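Local coordinates for ABC transporter substrate binding protein (Ribose) (Agrobacterium vitis, PDB 5DKV) that probably serves as the sugar-binding component of an ABC transporter and is captured here with alpha-D-tagatopyranose bound, at residues A31-L36 and P75-V80; Q210-Y215 and Q240-S245. One frame throughout, in Å; residues are numbered along the deposited sequence.

The two contacts illustrate how the same crossover topology recurs in the two lobes that border one sugar pocket. In interaction 1, helix 70-81 crosses over strand 29-33 on its way between the strands flanking it; in interaction 2, helix 204-217, which crosses over strand 161-167 in the same way, meets the C-terminal end of the next helix. Their centres lie 37 Å apart and their nearest atoms about 16 Å, so they do not touch. Interaction 1 is buried, and the side chain of Ile33 is about 13 Å from the bound tagatopyranose. Interaction 2 is at the surface; it involves the C-terminal end of helix 229-241, whose first residue, Leu229, lines the pocket.

Interaction 1: A31-L36 and P75-V80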
loop_
_atom_site.group_PDB
_atom_site.type_symbol
_atom_site.label_atom_id
_atom_site.label_comp_id
_atom_site.label_asym_id
_atom_site.label_seq_id
_atom_site.Cartn_x
_atom_site.Cartn_y
_atom_site.Cartn_z
ATOM N N ALA A 31 -16.022 10.417 -4.548
ATOM C CA ALA A 31 -15.993 9.385 -3.523
ATOM C C ALA A 31 -14.608 8.767 -3.399
ATOM O O ALA A 31 -13.886 8.661 -4.390
ATOM C CB ALA A 31 -16.985 8.326 -3.837
ATOM N N LEU A 32 -14.243 8.395 -2.181
ATOM C CA LEU A 32 -12.999 7.675 -1.913
ATOM C C LEU A 32 -13.327 6.478 -1.049
ATOM O O LEU A 32 -13.847 6.625 0.045
ATOM C CB LEU A 32 -11.955 8.577 -1.243
ATOM C CG LEU A 32 -10.681 7.874 -0.784
ATOM C CD1 LEU A 32 -9.937 7.151 -1.931
ATOM C CD2 LEU A 32 -9.763 8.921 -0.105
ATOM N N ILE A 33 -13.045 5.294 -1.590
ATOM C CA ILE A 33 -13.283 4.028 -0.934
ATOM C C ILE A 33 -11.924 3.345 -0.676
ATOM O O ILE A 33 -11.287 2.844 -1.591
ATOM C CB ILE A 33 -14.196 3.114 -1.787
ATOM C CG1 ILE A 33 -15.545 3.794 -2.048
ATOM C CG2 ILE A 33 -14.392 1.764 -1.048
ATOM C CD1 ILE A 33 -16.473 3.059 -3.008
ATOM N N PRO A 34 -11.462 3.351 0.575
ATOM C CA PRO A 34 -10.140 2.773 0.880
ATOM C C PRO A 34 -10.200 1.252 0.895
ATOM O O PRO A 34 -11.288 0.668 0.842
ATOM C CB PRO A 34 -9.840 3.311 2.272
ATOM C CG PRO A 34 -11.204 3.332 2.902
ATOM C CD PRO A 34 -12.147 3.804 1.797
ATOM N N GLY A 35 -9.042 0.619 1.002
ATOM C CA GLY A 35 -9.012 -0.814 1.195
ATOM C C GLY A 35 -9.422 -1.239 2.598
ATOM O O GLY A 35 -9.943 -2.342 2.787
ATOM N N LEU A 36 -9.158 -0.371 3.570
ATOM C CA LEU A 36 -9.354 -0.633 4.988
ATOM C C LEU A 36 -9.401 0.727 5.675
ATOM O O LEU A 36 -8.535 1.551 5.434
ATOM C CB LEU A 36 -8.191 -1.494 5.547
ATOM C CG LEU A 36 -8.032 -1.648 7.062
ATOM C CD1 LEU A 36 -9.322 -2.146 7.650
ATOM C CD2 LEU A 36 -6.863 -2.602 7.361
ATOM N N PRO A 75 -20.471 -4.093 -0.568
ATOM C CA PRO A 75 -21.640 -3.362 -0.062
ATOM C C PRO A 75 -21.395 -1.872 0.195
ATOM O O PRO A 75 -22.319 -1.053 0.042
ATOM C CB PRO A 75 -21.959 -4.075 1.249
ATOM C CG PRO A 75 -21.447 -5.479 1.040
ATOM C CD PRO A 75 -20.264 -5.369 0.143
ATOM N N VAL A 76 -20.188 -1.532 0.621
ATOM C CA VAL A 76 -19.838 -0.133 0.767
ATOM C C VAL A 76 -19.858 0.561 -0.584
ATOM O O VAL A 76 -20.414 1.658 -0.724
ATOM C CB VAL A 76 -18.465 0.028 1.407
ATOM C CG1 VAL A 76 -18.041 1.504 1.422
ATOM C CG2 VAL A 76 -18.495 -0.543 2.813
ATOM N N LEU A 77 -19.227 -0.067 -1.572
ATOM C CA LEU A 77 -19.236 0.469 -2.925
ATOM C C LEU A 77 -20.672 0.677 -3.398
ATOM O O LEU A 77 -20.998 1.728 -3.950
ATOM C CB LEU A 77 -18.486 -0.446 -3.873
ATOM C CG LEU A 77 -18.641 -0.168 -5.367
ATOM C CD1 LEU A 77 -18.120 1.190 -5.777
ATOM C CD2 LEU A 77 -17.960 -1.278 -6.124
ATOM N N ASP A 78 -21.536 -0.297 -3.161
ATOM C CA ASP A 78 -22.927 -0.122 -3.576
ATOM C C ASP A 78 -23.588 1.059 -2.861
ATOM O O ASP A 78 -24.359 1.794 -3.487
ATOM C CB ASP A 78 -23.716 -1.413 -3.361
ATOM C CG ASP A 78 -23.350 -2.484 -4.388
ATOM O OD1 ASP A 78 -22.851 -2.111 -5.469
ATOM O OD2 ASP A 78 -23.540 -3.681 -4.121
ATOM N N ALA A 79 -23.286 1.254 -1.576
ATOM C CA ALA A 79 -23.878 2.371 -0.834
ATOM C C ALA A 79 -23.388 3.686 -1.399
ATOM O O ALA A 79 -24.132 4.674 -1.469
ATOM C CB ALA A 79 -23.546 2.275 0.659
ATOM N N VAL A 80 -22.130 3.704 -1.819
ATOM C CA VAL A 80 -21.571 4.899 -2.431
ATOM C C VAL A 80 -22.198 5.167 -3.805
ATOM O O VAL A 80 -22.537 6.298 -4.105
ATOM C CB VAL A 80 -20.034 4.803 -2.542
ATOM C CG1 VAL A 80 -19.464 5.886 -3.452
ATOM C CG2 VAL A 80 -19.449 4.916 -1.159
#
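Ala31 and Ile33 meet Val76, Leu77 and Val80 through aliphatic groups alone; no ring or amide takes part, and the surface that matters is the sheet to which strand 29-33 belongs. One face carries Ala31 and Ile33 and receives helix 70-81; from the other, Leu32 reaches Met45, His46 and Ala49 of helix 40-56. Strands 59-62 and 87-90 bond to the two edges of the strand, so backbone bonds tie it into the sheet while its side chains build the helix contacts.

Ile33 is the main link. Its CG1 lies opposite the carbonyl carbon (chi1 -59°), and with the rest of the chain extended CD1 is carried out from the sheet to the helix. There CD1 packs 3.7 Å from Leu77 CD1, the two side chains crossing at about a right angle. Val80, almost one turn later, meets Ile33 tip to tip, its CG2 4.0 Å from Ile33 CD1, and the terminal methyl thus touches two residues of the helix. The other branch makes a looser contact, Ile33 CG2 lying 4.4 Å from Val76 CG1. At Ala31 the fit is tight: CB approaches Val80 CG1 to 3.5 Å. Leu77 also reaches Leu98, Pro101 and Leu102, joining this layer to helix 99-107.

The strand and helix segments run antiparallel (175°), their axes 9.8 Å apart. Such geometry characterises a beta-alpha-beta crossover in which helix 70-81 links strands 59-62 and 87-90 across the strand between them, as in the Rossmann-like lobes of type I periplasmic binding proteins.

Interaction 2: Q210-Y215 and Q240-S245; sequences QLQAVY and QQAGQS
A Schellman motif closes helix 229-241, and the turn it creates sets Ala242 and Gln244 against Gln212 and Tyr215 of helix 204-217. Gly243 has the positive phi (78°) of this motif, and its N bonds back to Gln240 O at 3.0 Å.

Ala242 CB is approached by two side chains. Gln212 bends at its second torsion (chi2 -77°), which turns its amide toward the end of the neighbouring helix: OE1 rests 3.5 Å from Ala242 CB, while NE2 lies alongside Gln241 CB at 3.6 Å. Tyr215 adds a looser contact from its ring, CD2 standing 4.2 Å from the same Ala242 CB.

Farther out on that ring, Gln244 crosses Tyr215 at about a right angle, with its CG 3.6 Å from Tyr215 CZ and its amide plane tilted 28° from the ring. The phenol OH and Gln244 NE2 are close, but poorly angled for a hydrogen bond. Instead, NE2 gives a weak bond to Ala242 O (3.3 Å), tying the amide back to the turn from which it springs. Val239 of helix 229-241 is touched by both Gln244 and the buried Leu211, which also reaches Tyr164 of the sheet.

The contact thus joins two successive helices on one face of the alpha/beta sheet, at the end of helix 229-241 remote from the sugar, in the Rossmann-like architecture of a type I periplasmic binding protein.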
loop_
_atom_site.group_PDB
_atom_site.type_symbol
_atom_site.label_atom_id
_atom_site.label_comp_id
_atom_site.label_asym_id
_atom_site.label_seq_id
_atom_site.Cartn_x
_atom_site.Cartn_y
_atom_site.Cartn_z
ATOM N N GLN A 210 4.234 -15.963 13.480
ATOM C CA GLN A 210 4.950 -16.634 12.396
ATOM C C GLN A 210 6.469 -16.383 12.475
ATOM O O GLN A 210 7.267 -17.292 12.203
ATOM C CB GLN A 210 4.386 -16.186 11.056
ATOM C CG GLN A 210 3.014 -16.757 10.843
ATOM C CD GLN A 210 2.298 -16.245 9.629
ATOM O OE1 GLN A 210 2.275 -15.050 9.342
ATOM N NE2 GLN A 210 1.643 -17.156 8.931
ATOM N N LEU A 211 6.862 -15.176 12.879
ATOM C CA LEU A 211 8.270 -14.875 13.130
ATOM C C LEU A 211 8.786 -15.841 14.176
ATOM O O LEU A 211 9.855 -16.430 14.012
ATOM C CB LEU A 211 8.456 -13.414 13.570
ATOM C CG LEU A 211 9.865 -12.906 13.910
ATOM C CD1 LEU A 211 10.325 -13.373 15.269
ATOM C CD2 LEU A 211 10.915 -13.228 12.825
ATOM N N GLN A 212 8.022 -16.013 15.253
ATOM C CA GLN A 212 8.430 -16.913 16.317
ATOM C C GLN A 212 8.619 -18.335 15.810
ATOM O O GLN A 212 9.580 -19.007 16.189
ATOM C CB GLN A 212 7.412 -16.899 17.451
ATOM C CG GLN A 212 7.167 -15.527 18.052
ATOM C CD GLN A 212 8.255 -15.108 18.968
ATOM O OE1 GLN A 212 9.194 -15.866 19.217
ATOM N NE2 GLN A 212 8.140 -13.895 19.503
ATOM N N ALA A 213 7.716 -18.812 14.955
ATOM C CA ALA A 213 7.854 -20.157 14.399
ATOM C C ALA A 213 9.107 -20.288 13.514
ATOM O O ALA A 213 9.861 -21.257 13.606
ATOM C CB ALA A 213 6.626 -20.515 13.614
ATOM N N VAL A 214 9.314 -19.317 12.638
ATOM C CA VAL A 214 10.445 -19.375 11.728
ATOM C C VAL A 214 11.748 -19.320 12.523
ATOM O O VAL A 214 12.676 -20.099 12.262
ATOM C CB VAL A 214 10.366 -18.234 10.671
ATOM C CG1 VAL A 214 11.595 -18.240 9.762
ATOM C CG2 VAL A 214 9.102 -18.411 9.831
ATOM N N TYR A 215 11.811 -18.439 13.511
ATOM C CA TYR A 215 13.002 -18.320 14.331
ATOM C C TYR A 215 13.249 -19.591 15.143
ATOM O O TYR A 215 14.396 -19.989 15.341
ATOM C CB TYR A 215 12.894 -17.113 15.257
ATOM C CG TYR A 215 14.046 -16.972 16.235
ATOM C CD1 TYR A 215 15.357 -16.958 15.802
ATOM C CD2 TYR A 215 13.804 -16.827 17.595
ATOM C CE1 TYR A 215 16.409 -16.816 16.708
ATOM C CE2 TYR A 215 14.854 -16.680 18.502
ATOM C CZ TYR A 215 16.139 -16.681 18.049
ATOM O OH TYR A 215 17.161 -16.533 18.949
ATOM N N GLN A 240 11.048 -8.487 18.644
ATOM C CA GLN A 240 11.223 -7.895 19.969
ATOM C C GLN A 240 10.828 -8.906 21.075
ATOM O O GLN A 240 11.565 -9.098 22.045
ATOM C CB GLN A 240 10.405 -6.598 20.075
ATOM C CG GLN A 240 10.485 -5.891 21.403
ATOM C CD GLN A 240 11.760 -5.089 21.583
ATOM O OE1 GLN A 240 11.979 -4.082 20.905
ATOM N NE2 GLN A 240 12.598 -5.516 22.523
ATOM N N GLN A 241 9.709 -9.600 20.888
ATOM C CA GLN A 241 9.187 -10.510 21.915
ATOM C C GLN A 241 10.102 -11.725 22.066
ATOM O O GLN A 241 10.206 -12.317 23.151
ATOM C CB GLN A 241 7.768 -10.954 21.576
ATOM C CG GLN A 241 7.155 -11.962 22.567
ATOM C CD GLN A 241 6.894 -11.385 23.944
ATOM O OE1 GLN A 241 5.838 -10.809 24.190
ATOM N NE2 GLN A 241 7.856 -11.535 24.850
ATOM N N ALA A 242 10.772 -12.083 20.975
ATOM C CA ALA A 242 11.730 -13.180 20.978
ATOM C C ALA A 242 13.066 -12.800 21.603
ATOM O O ALA A 242 13.949 -13.645 21.731
ATOM C CB ALA A 242 11.959 -13.669 19.568
ATOM N N GLY A 243 13.235 -11.528 21.944
ATOM C CA GLY A 243 14.512 -11.043 22.452
ATOM C C GLY A 243 15.607 -10.800 21.420
ATOM O O GLY A 243 16.786 -10.705 21.779
ATOM N N GLN A 244 15.237 -10.683 20.150
ATOM C CA GLN A 244 16.231 -10.627 19.092
ATOM C C GLN A 244 16.345 -9.266 18.404
ATOM O O GLN A 244 16.869 -9.180 17.294
ATOM C CB GLN A 244 15.936 -11.700 18.057
ATOM C CG GLN A 244 15.947 -13.107 18.646
ATOM C CD GLN A 244 17.218 -13.423 19.420
ATOM O OE1 GLN A 244 18.316 -13.217 18.927
ATOM N NE2 GLN A 244 17.063 -13.910 20.656
ATOM N N SER A 245 15.904 -8.213 19.073
ATOM C CA SER A 245 15.975 -6.887 18.481
ATOM C C SER A 245 17.406 -6.560 18.105
ATOM O O SER A 245 18.324 -6.726 18.923
ATOM C CB SER A 245 15.429 -5.834 19.430
ATOM O OG SER A 245 15.555 -4.554 18.836
#